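Local coordinates for protein beta-mannosidase (Trichoderma harzianum, PDB 4CVU) that probably hydrolyses terminal beta-linked mannose residues from the non-reducing ends of oligosaccharides, as a fungal member of glycoside hydrolase family 2, at residues Asn243-Val254 with Phe348-Gly356; Trp313-Leu323 with Ala436-Trp444. All coordinates share one frame; numbering follows the deposited sequence. Where two conformers were deposited one is given.

Contact 1 of 2, residues Asn243-Val254 with Phe348-Gly356; sequences NFAPDQTAPWVV and FRTILFSSG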
loop_
_atom_site.group_PDB
_atom_site.type_symbol
_atom_site.label_atom_id
_atom_site.label_comp_id
_atom_site.label_asym_id
_atom_site.label_seq_id
_atom_site.Cartn_x
_atom_site.Cartn_y
_atom_site.Cartn_z
ATOM N N ASN A 243 48.302 -15.411 -10.049
ATOM C CA ASN A 243 48.723 -15.138 -8.681
ATOM C C ASN A 243 50.178 -14.653 -8.518
ATOM O O ASN A 243 50.647 -14.458 -7.428
ATOM C CB ASN A 243 48.436 -16.348 -7.781
ATOM C CG ASN A 243 46.947 -16.543 -7.510
ATOM O OD1 ASN A 243 46.470 -16.116 -6.485
ATOM N ND2 ASN A 243 46.228 -17.130 -8.419
ATOM N N PHE A 244 50.881 -14.433 -9.623
ATOM C CA PHE A 244 52.262 -13.939 -9.601
ATOM C C PHE A 244 52.371 -12.654 -10.442
ATOM O O PHE A 244 51.720 -12.522 -11.502
ATOM C CB PHE A 244 53.232 -15.009 -10.134
ATOM C CG PHE A 244 53.381 -16.195 -9.225
ATOM C CD1 PHE A 244 52.531 -17.259 -9.328
ATOM C CD2 PHE A 244 54.366 -16.231 -8.257
ATOM C CE1 PHE A 244 52.643 -18.362 -8.494
ATOM C CE2 PHE A 244 54.486 -17.318 -7.407
ATOM C CZ PHE A 244 53.620 -18.382 -7.513
ATOM N N ALA A 245 53.137 -11.691 -9.938
ATOM C CA ALA A 245 53.280 -10.399 -10.597
ATOM C C ALA A 245 53.931 -10.590 -11.970
ATOM O O ALA A 245 54.996 -11.165 -12.042
ATOM C CB ALA A 245 54.142 -9.492 -9.754
ATOM N N PRO A 246 53.259 -10.162 -13.058
ATOM C CA PRO A 246 53.855 -10.345 -14.375
ATOM C C PRO A 246 54.968 -9.331 -14.689
ATOM O O PRO A 246 55.186 -8.363 -13.949
ATOM C CB PRO A 246 52.665 -10.170 -15.326
ATOM C CG PRO A 246 51.677 -9.345 -14.587
ATOM C CD PRO A 246 51.853 -9.718 -13.146
ATOM N N ASP A 247 55.673 -9.591 -15.782
ATOM C CA ASP A 247 56.718 -8.682 -16.298
ATOM C C ASP A 247 56.063 -7.593 -17.141
ATOM O O ASP A 247 55.491 -7.891 -18.206
ATOM C CB ASP A 247 57.709 -9.495 -17.138
ATOM C CG ASP A 247 58.730 -8.632 -17.870
ATOM O OD1 ASP A 247 58.877 -7.432 -17.596
ATOM O OD2 ASP A 247 59.406 -9.207 -18.723
ATOM N N GLN A 248 56.146 -6.355 -16.660
ATOM C CA GLN A 248 55.482 -5.224 -17.305
ATOM C C GLN A 248 56.169 -4.771 -18.607
ATOM O O GLN A 248 55.583 -4.005 -19.379
ATOM C CB GLN A 248 55.387 -4.033 -16.343
ATOM C CG GLN A 248 54.558 -4.299 -15.065
ATOM C CD GLN A 248 53.111 -4.658 -15.342
ATOM O OE1 GLN A 248 52.471 -4.103 -16.245
ATOM N NE2 GLN A 248 52.595 -5.608 -14.586
ATOM N N THR A 249 57.393 -5.247 -18.846
ATOM C CA THR A 249 58.162 -4.890 -20.046
ATOM C C THR A 249 57.971 -5.902 -21.192
ATOM O O THR A 249 58.453 -5.687 -22.279
ATOM C CB THR A 249 59.687 -4.792 -19.758
ATOM O OG1 THR A 249 60.228 -6.094 -19.612
ATOM C CG2 THR A 249 59.994 -3.978 -18.510
ATOM N N ALA A 250 57.258 -6.997 -20.933
ATOM C CA ALA A 250 57.125 -8.096 -21.861
ATOM C C ALA A 250 56.026 -7.883 -22.888
ATOM O O ALA A 250 55.132 -7.074 -22.680
ATOM C CB ALA A 250 56.883 -9.392 -21.097
ATOM N N PRO A 251 56.102 -8.605 -24.015
ATOM C CA PRO A 251 55.035 -8.493 -25.024
ATOM C C PRO A 251 53.671 -9.056 -24.577
ATOM O O PRO A 251 53.602 -9.922 -23.700
ATOM C CB PRO A 251 55.586 -9.283 -26.229
ATOM C CG PRO A 251 56.696 -10.123 -25.695
ATOM C CD PRO A 251 57.227 -9.441 -24.472
ATOM N N TRP A 252 52.609 -8.555 -25.191
ATOM C CA TRP A 252 51.252 -9.050 -24.906
ATOM C C TRP A 252 50.997 -10.316 -25.710
ATOM O O TRP A 252 51.403 -10.398 -26.861
ATOM C CB TRP A 252 50.206 -7.990 -25.258
ATOM C CG TRP A 252 50.189 -6.840 -24.319
ATOM C CD1 TRP A 252 50.684 -5.588 -24.540
ATOM C CD2 TRP A 252 49.641 -6.830 -23.001
ATOM N NE1 TRP A 252 50.475 -4.792 -23.431
ATOM C CE2 TRP A 252 49.848 -5.538 -22.471
ATOM C CE3 TRP A 252 49.002 -7.792 -22.210
ATOM C CZ2 TRP A 252 49.428 -5.183 -21.190
ATOM C CZ3 TRP A 252 48.592 -7.435 -20.937
ATOM C CH2 TRP A 252 48.806 -6.149 -20.437
ATOM N N VAL A 253 50.373 -11.318 -25.100
ATOM C CA VAL A 253 49.874 -12.460 -25.842
ATOM C C VAL A 253 48.358 -12.368 -25.814
ATOM O O VAL A 253 47.767 -12.201 -24.735
ATOM C CB VAL A 253 50.313 -13.803 -25.244
ATOM C CG1 VAL A 253 49.784 -14.962 -26.093
ATOM C CG2 VAL A 253 51.827 -13.882 -25.125
ATOM N N VAL A 254 47.747 -12.405 -26.993
ATOM C CA VAL A 254 46.308 -12.487 -27.153
ATOM C C VAL A 254 45.942 -13.914 -27.545
ATOM O O VAL A 254 46.299 -14.365 -28.615
ATOM C CB VAL A 254 45.825 -11.532 -28.243
ATOM C CG1 VAL A 254 44.311 -11.634 -28.438
ATOM C CG2 VAL A 254 46.240 -10.098 -27.914
ATOM N N PHE A 348 43.829 -4.141 -22.481
ATOM C CA PHE A 348 45.183 -4.555 -22.204
ATOM C C PHE A 348 45.564 -4.034 -20.846
ATOM O O PHE A 348 45.779 -2.842 -20.673
ATOM C CB PHE A 348 46.152 -4.030 -23.280
ATOM C CG PHE A 348 45.993 -4.706 -24.597
ATOM C CD1 PHE A 348 45.032 -4.277 -25.498
ATOM C CD2 PHE A 348 46.806 -5.786 -24.943
ATOM C CE1 PHE A 348 44.891 -4.914 -26.727
ATOM C CE2 PHE A 348 46.664 -6.428 -26.152
ATOM C CZ PHE A 348 45.707 -5.991 -27.046
ATOM N N ARG A 349 45.583 -4.945 -19.876
ATOM C CA ARG A 349 46.075 -4.648 -18.540
ATOM C C ARG A 349 46.356 -5.909 -17.762
ATOM O O ARG A 349 45.896 -6.988 -18.116
ATOM C CB ARG A 349 45.097 -3.750 -17.743
ATOM C CG ARG A 349 43.625 -4.126 -17.824
ATOM C CD ARG A 349 43.211 -5.184 -16.820
ATOM N NE ARG A 349 43.374 -6.513 -17.378
ATOM C CZ ARG A 349 42.635 -7.564 -17.047
ATOM N NH1 ARG A 349 41.655 -7.452 -16.170
ATOM N NH2 ARG A 349 42.883 -8.735 -17.621
ATOM N N THR A 350 47.152 -5.757 -16.719
ATOM C CA THR A 350 47.406 -6.835 -15.783
ATOM C C THR A 350 46.719 -6.472 -14.488
ATOM O O THR A 350 46.768 -5.307 -14.059
ATOM C CB THR A 350 48.912 -7.070 -15.524
ATOM O OG1 THR A 350 49.483 -5.930 -14.898
ATOM C CG2 THR A 350 49.643 -7.403 -16.841
ATOM N N ILE A 351 46.039 -7.441 -13.893
ATOM C CA ILE A 351 45.499 -7.289 -12.558
ATOM C C ILE A 351 45.885 -8.476 -11.707
ATOM O O ILE A 351 45.544 -9.606 -12.022
ATOM C CB ILE A 351 43.970 -7.049 -12.567
ATOM C CG1 ILE A 351 43.439 -6.777 -11.131
ATOM C CG2 ILE A 351 43.222 -8.203 -13.228
ATOM C CD1 ILE A 351 43.859 -5.462 -10.557
ATOM N N LEU A 352 46.655 -8.197 -10.654
ATOM C CA LEU A 352 47.146 -9.193 -9.735
ATOM C C LEU A 352 46.406 -9.116 -8.408
ATOM O O LEU A 352 46.249 -8.008 -7.852
ATOM C CB LEU A 352 48.621 -8.909 -9.446
ATOM C CG LEU A 352 49.295 -9.834 -8.412
ATOM C CD1 LEU A 352 49.409 -11.246 -8.949
ATOM C CD2 LEU A 352 50.671 -9.285 -8.073
ATOM N N PHE A 353 45.955 -10.257 -7.905
ATOM C CA PHE A 353 45.567 -10.381 -6.514
ATOM C C PHE A 353 46.733 -11.060 -5.808
ATOM O O PHE A 353 47.061 -12.193 -6.106
ATOM C CB PHE A 353 44.275 -11.176 -6.309
ATOM C CG PHE A 353 44.046 -11.586 -4.870
ATOM C CD1 PHE A 353 43.905 -10.626 -3.871
ATOM C CD2 PHE A 353 43.976 -12.924 -4.511
ATOM C CE1 PHE A 353 43.724 -11.001 -2.536
ATOM C CE2 PHE A 353 43.809 -13.308 -3.178
ATOM C CZ PHE A 353 43.659 -12.349 -2.197
ATOM N N SER A 354 47.324 -10.353 -4.851
ATOM C CA SER A 354 48.542 -10.792 -4.186
ATOM C C SER A 354 48.223 -11.292 -2.779
ATOM O O SER A 354 47.819 -10.500 -1.929
ATOM C CB SER A 354 49.530 -9.619 -4.126
ATOM O OG SER A 354 50.726 -10.018 -3.470
ATOM N N SER A 355 48.382 -12.589 -2.561
ATOM C CA SER A 355 48.103 -13.241 -1.287
ATOM C C SER A 355 49.234 -14.123 -0.736
ATOM O O SER A 355 49.011 -14.908 0.180
ATOM C CB SER A 355 46.846 -14.096 -1.424
ATOM O OG SER A 355 46.900 -14.850 -2.586
ATOM N N GLY A 356 50.428 -14.003 -1.289
ATOM C CA GLY A 356 51.571 -14.823 -0.884
ATOM C C GLY A 356 52.288 -14.155 0.248
ATOM O O GLY A 356 51.829 -13.099 0.748
HETATM O O HOH W 1 48.844 -14.101 -5.163
#
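Trp252 and Phe348 meet as a T-shaped pair: the edge of the phenylalanine, led by CD2, stands over one face of the indole, with Phe348 CD2 3.6 Å from Trp252 CD2 and the planes at 75°. The same indole face also receives Phe348 CB, a CH-pi contact 4.2 Å from the centroid of the six-membered ring. Val254 CG2 touches the next atom of the phenylalanine ring, CE2, the two side chains crossing at about a right angle. Trp252 CG stands anti to its carbonyl carbon (chi1 -72°), which sends the six-membered ring along the partner backbone until CH2 lies 3.5 Å from Arg349 N. Thr350 CG2 then fits between Trp252 CH2 and Pro246 CG, 3.6 Å from the latter, while Thr350 OG1 accepts a nearly straight bond of 3.1 Å from Gln248 NE2. Farther along, the two methyls of Leu352 fork against the chain, CD1 against Asn243 and Phe244, CD2 against Ala245. Replacing Trp252 by an alanine would probably open a gap beside Phe348 and leave Thr350 CG2 without one of its walls. Strand 227-237 adds Ile235 and Arg237; Trp252, starting sandwich strand 252-261, packs on Phe348 to Thr350, and the loop before it on strand 351-354 of the mixed sheet.

Contact 2 of 2, residues Trp313-Leu323 with Ala436-Trp444; sequences WWPRDMGNQQL and ADERGVLLW. With CD (cadmium ion), chain V.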
loop_
_atom_site.group_PDB
_atom_site.type_symbol
_atom_site.label_atom_id
_atom_site.label_comp_id
_atom_site.label_asym_id
_atom_site.label_seq_id
_atom_site.Cartn_x
_atom_site.Cartn_y
_atom_site.Cartn_z
ATOM N N TRP A 313 44.535 -0.182 -20.172
ATOM C CA TRP A 313 43.315 0.057 -19.409
ATOM C C TRP A 313 43.686 0.308 -17.954
ATOM O O TRP A 313 44.527 -0.401 -17.385
ATOM C CB TRP A 313 42.394 -1.153 -19.531
ATOM C CG TRP A 313 41.029 -1.046 -18.847
ATOM C CD1 TRP A 313 39.843 -0.701 -19.438
ATOM C CD2 TRP A 313 40.716 -1.348 -17.468
ATOM N NE1 TRP A 313 38.810 -0.748 -18.504
ATOM C CE2 TRP A 313 39.322 -1.154 -17.298
ATOM C CE3 TRP A 313 41.477 -1.744 -16.358
ATOM C CZ2 TRP A 313 38.687 -1.333 -16.072
ATOM C CZ3 TRP A 313 40.814 -1.949 -15.127
ATOM C CH2 TRP A 313 39.452 -1.732 -15.006
ATOM N N TRP A 314 43.056 1.322 -17.380
ATOM C CA TRP A 314 43.167 1.618 -15.952
ATOM C C TRP A 314 41.764 1.757 -15.331
ATOM O O TRP A 314 40.801 2.124 -16.013
ATOM C CB TRP A 314 43.926 2.939 -15.742
ATOM C CG TRP A 314 45.303 2.955 -16.338
ATOM C CD1 TRP A 314 45.630 3.372 -17.592
ATOM C CD2 TRP A 314 46.535 2.567 -15.707
ATOM N NE1 TRP A 314 46.975 3.272 -17.786
ATOM C CE2 TRP A 314 47.563 2.777 -16.652
ATOM C CE3 TRP A 314 46.872 2.070 -14.446
ATOM C CZ2 TRP A 314 48.897 2.504 -16.378
ATOM C CZ3 TRP A 314 48.206 1.798 -14.166
ATOM C CH2 TRP A 314 49.206 2.020 -15.136
ATOM N N PRO A 315 41.657 1.497 -14.034
ATOM C CA PRO A 315 40.427 1.861 -13.301
ATOM C C PRO A 315 40.144 3.382 -13.294
ATOM O O PRO A 315 40.992 4.190 -13.688
ATOM C CB PRO A 315 40.713 1.362 -11.875
ATOM C CG PRO A 315 41.722 0.257 -12.048
ATOM C CD PRO A 315 42.564 0.683 -13.206
ATOM N N ARG A 316 38.950 3.758 -12.866
ATOM C CA ARG A 316 38.580 5.169 -12.767
ATOM C C ARG A 316 39.499 5.929 -11.815
ATOM O O ARG A 316 39.916 5.399 -10.784
ATOM C CB ARG A 316 37.100 5.358 -12.388
ATOM C CG ARG A 316 36.566 4.639 -11.140
ATOM C CD ARG A 316 35.034 4.889 -11.012
ATOM N NE ARG A 316 34.744 6.314 -11.126
ATOM C CZ ARG A 316 35.004 7.210 -10.173
ATOM N NH1 ARG A 316 35.533 6.853 -8.999
ATOM N NH2 ARG A 316 34.746 8.488 -10.394
ATOM N N ASP A 317 39.805 7.180 -12.187
ATOM C CA ASP A 317 40.756 8.034 -11.456
ATOM C C ASP A 317 42.193 7.451 -11.366
ATOM O O ASP A 317 42.986 7.882 -10.532
ATOM C CB ASP A 317 40.215 8.422 -10.057
ATOM C CG ASP A 317 39.256 9.630 -10.099
ATOM O OD1 ASP A 317 38.827 10.018 -11.200
ATOM O OD2 ASP A 317 38.949 10.209 -9.018
ATOM N N MET A 318 42.516 6.490 -12.236
ATOM C CA MET A 318 43.893 6.042 -12.414
ATOM C C MET A 318 44.355 6.140 -13.877
ATOM O O MET A 318 45.403 5.621 -14.216
ATOM C CB MET A 318 44.067 4.598 -11.930
ATOM C CG MET A 318 43.620 4.331 -10.504
ATOM S SD MET A 318 43.856 2.595 -10.042
ATOM C CE MET A 318 42.521 2.381 -8.871
ATOM N N GLY A 319 43.579 6.772 -14.751
ATOM C CA GLY A 319 43.957 6.857 -16.146
ATOM C C GLY A 319 42.781 6.610 -17.041
ATOM O O GLY A 319 41.638 6.789 -16.627
ATOM N N ASN A 320 43.048 6.185 -18.274
ATOM C CA ASN A 320 41.957 6.020 -19.251
ATOM C C ASN A 320 41.428 4.616 -19.237
ATOM O O ASN A 320 42.162 3.679 -18.925
ATOM C CB ASN A 320 42.419 6.367 -20.667
ATOM C CG ASN A 320 42.694 7.847 -20.843
ATOM O OD1 ASN A 320 42.388 8.657 -19.977
ATOM N ND2 ASN A 320 43.298 8.203 -21.968
ATOM N N GLN A 321 40.157 4.480 -19.617
ATOM C CA GLN A 321 39.529 3.186 -19.716
ATOM C C GLN A 321 39.616 2.697 -21.162
ATOM O O GLN A 321 38.620 2.418 -21.809
ATOM C CB GLN A 321 38.090 3.248 -19.179
ATOM C CG GLN A 321 38.068 3.371 -17.654
ATOM C CD GLN A 321 38.523 4.731 -17.182
ATOM O OE1 GLN A 321 37.960 5.737 -17.599
ATOM N NE2 GLN A 321 39.528 4.772 -16.310
ATOM N N GLN A 322 40.851 2.572 -21.643
ATOM C CA GLN A 322 41.108 2.171 -23.021
ATOM C C GLN A 322 40.609 0.760 -23.288
ATOM O O GLN A 322 41.026 -0.189 -22.632
ATOM C CB GLN A 322 42.607 2.231 -23.314
ATOM C CG GLN A 322 42.963 1.963 -24.772
ATOM C CD GLN A 322 42.533 3.098 -25.692
ATOM O OE1 GLN A 322 42.935 4.247 -25.500
ATOM N NE2 GLN A 322 41.722 2.775 -26.705
ATOM N N LEU A 323 39.738 0.634 -24.271
ATOM C CA LEU A 323 39.230 -0.668 -24.671
ATOM C C LEU A 323 39.427 -0.831 -26.172
ATOM O O LEU A 323 39.560 0.158 -26.879
ATOM C CB LEU A 323 37.736 -0.821 -24.310
ATOM C CG LEU A 323 37.489 -0.779 -22.804
ATOM C CD1 LEU A 323 36.002 -0.708 -22.543
ATOM C CD2 LEU A 323 38.124 -1.985 -22.092
ATOM N N ALA A 436 30.904 -2.047 -16.201
ATOM C CA ALA A 436 32.110 -1.934 -15.342
ATOM C C ALA A 436 33.342 -1.626 -16.188
ATOM O O ALA A 436 34.027 -0.633 -15.968
ATOM C CB ALA A 436 32.271 -3.235 -14.582
ATOM N N ASP A 437 33.579 -2.436 -17.218
ATOM C CA ASP A 437 34.677 -2.221 -18.171
ATOM C C ASP A 437 34.879 -0.768 -18.592
ATOM O O ASP A 437 35.973 -0.206 -18.479
ATOM C CB ASP A 437 34.395 -3.017 -19.467
ATOM C CG ASP A 437 34.580 -4.478 -19.321
ATOM O OD1 ASP A 437 35.096 -4.957 -18.282
ATOM O OD2 ASP A 437 34.238 -5.191 -20.301
ATOM N N GLU A 438 33.818 -0.160 -19.115
ATOM C CA GLU A 438 33.923 1.170 -19.685
ATOM C C GLU A 438 34.010 2.307 -18.684
ATOM O O GLU A 438 34.552 3.364 -19.013
ATOM C CB GLU A 438 32.764 1.410 -20.642
ATOM C CG GLU A 438 31.436 1.529 -19.947
ATOM C CD GLU A 438 30.274 1.334 -20.903
ATOM O OE1 GLU A 438 30.542 1.047 -22.088
ATOM O OE2 GLU A 438 29.104 1.404 -20.470
ATOM N N ARG A 439 33.481 2.105 -17.478
ATOM C CA ARG A 439 33.566 3.078 -16.395
ATOM C C ARG A 439 34.822 2.909 -15.537
ATOM O O ARG A 439 35.172 3.804 -14.768
ATOM C CB ARG A 439 32.344 2.942 -15.460
ATOM C CG ARG A 439 31.043 3.376 -16.097
ATOM C CD ARG A 439 29.869 3.030 -15.212
ATOM N NE ARG A 439 28.579 3.454 -15.779
ATOM C CZ ARG A 439 27.834 4.473 -15.342
ATOM N NH1 ARG A 439 28.241 5.244 -14.334
ATOM N NH2 ARG A 439 26.657 4.720 -15.917
ATOM N N GLY A 440 35.454 1.751 -15.597
ATOM C CA GLY A 440 36.663 1.527 -14.789
ATOM C C GLY A 440 36.478 1.074 -13.349
ATOM O O GLY A 440 37.280 1.423 -12.470
ATOM N N VAL A 441 35.429 0.290 -13.097
ATOM C CA VAL A 441 35.196 -0.256 -11.776
ATOM C C VAL A 441 35.717 -1.691 -11.765
ATOM O O VAL A 441 35.235 -2.557 -12.505
ATOM C CB VAL A 441 33.687 -0.168 -11.416
ATOM C CG1 VAL A 441 33.412 -0.650 -10.007
ATOM C CG2 VAL A 441 33.140 1.251 -11.622
ATOM N N LEU A 442 36.719 -1.982 -10.921
ATOM C CA LEU A 442 37.207 -3.358 -10.811
ATOM C C LEU A 442 36.162 -4.234 -10.175
ATOM O O LEU A 442 35.537 -3.802 -9.185
ATOM C CB LEU A 442 38.504 -3.409 -9.951
ATOM C CG LEU A 442 39.731 -2.815 -10.654
ATOM C CD1 LEU A 442 40.938 -2.740 -9.704
ATOM C CD2 LEU A 442 40.087 -3.654 -11.867
ATOM N N LEU A 443 35.937 -5.433 -10.731
ATOM C CA LEU A 443 35.006 -6.396 -10.202
ATOM C C LEU A 443 35.703 -7.635 -9.635
ATOM O O LEU A 443 36.095 -8.536 -10.377
ATOM C CB LEU A 443 33.984 -6.842 -11.268
ATOM C CG LEU A 443 33.064 -5.760 -11.748
ATOM C CD1 LEU A 443 31.996 -6.251 -12.705
ATOM C CD2 LEU A 443 32.503 -4.977 -10.590
ATOM N N TRP A 444 35.821 -7.698 -8.331
ATOM C CA TRP A 444 36.299 -8.877 -7.692
ATOM C C TRP A 444 35.168 -9.881 -7.742
ATOM O O TRP A 444 34.222 -9.700 -7.065
ATOM C CB TRP A 444 36.687 -8.518 -6.273
ATOM C CG TRP A 444 36.614 -9.549 -5.204
ATOM C CD1 TRP A 444 36.017 -10.771 -5.223
ATOM C CD2 TRP A 444 37.224 -9.441 -3.931
ATOM N NE1 TRP A 444 36.186 -11.399 -4.040
ATOM C CE2 TRP A 444 36.926 -10.611 -3.220
ATOM C CE3 TRP A 444 37.938 -8.442 -3.301
ATOM C CZ2 TRP A 444 37.363 -10.828 -1.917
ATOM C CZ3 TRP A 444 38.388 -8.668 -2.009
ATOM C CH2 TRP A 444 38.080 -9.827 -1.333
HETATM CD CD CD V . 27.822 1.029 -22.405
HETATM O O HOH W 2 26.973 1.105 -24.683
#
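Trp313 lies edge-on to the end of helix 430-439, at the turn through which the helix passes into strand 442-446, a helix-to-strand connection of the alpha/beta barrel typical of the catalytic domain in family 2. With CG anti to the backbone N (chi1 -177°), the indole extends toward this turn, and NE1 gives a 2.9 Å bond to Asp437 O, the acceptor lying in the ring plane. Farther round the same rim, CH2 abuts Leu442 CD2 at 3.7 Å, and the other methyl of that leucine, CD1, packs against Pro315 CG. Gly440, with positive phi after the helix, fits closely here: a CB would run into Arg316 N. Gln321 lays its CB and CG over the turn, with CG 3.7 Å from Gly440 CA, and bends at chi2 (71°) to return its amide to its own loop, where NE2 bonds to Trp314 O. Arg316 runs side by side with Val441, NE bonded to the Glu412 carboxylate and NH1 to the backbone O of Phe416. Glu438 points away from the loop; both its carboxylate oxygens bind a cadmium ion, and OE1 also accepts from Arg345. The loop is pinned to the turn by Arg316 N, which donates to Gly440 O at 2.9 Å and 164°.

From the N terminus, residues 243-254 come first, leading into strand 252-261 of the family 2 beta-sandwich; 313-323 follow in the loop between strands 298-305 and 324-332. The chain then reaches 348-356, where contact 1 closes a loop whose intervening 93 residues hold no helix, and later 436-444, where contact 2 closes the second. The segments alternate, so the two closures cross rather than nest. They also touch: Phe348 O and Trp313 N are 3.0 Å apart, probably hydrogen-bonded, and Ile351 CD1 packs on Leu442 CD1. Together they tie the sandwich to strand 351-354 with the residues leading into it, and to the turn from helix 430-439 into strand 442-446.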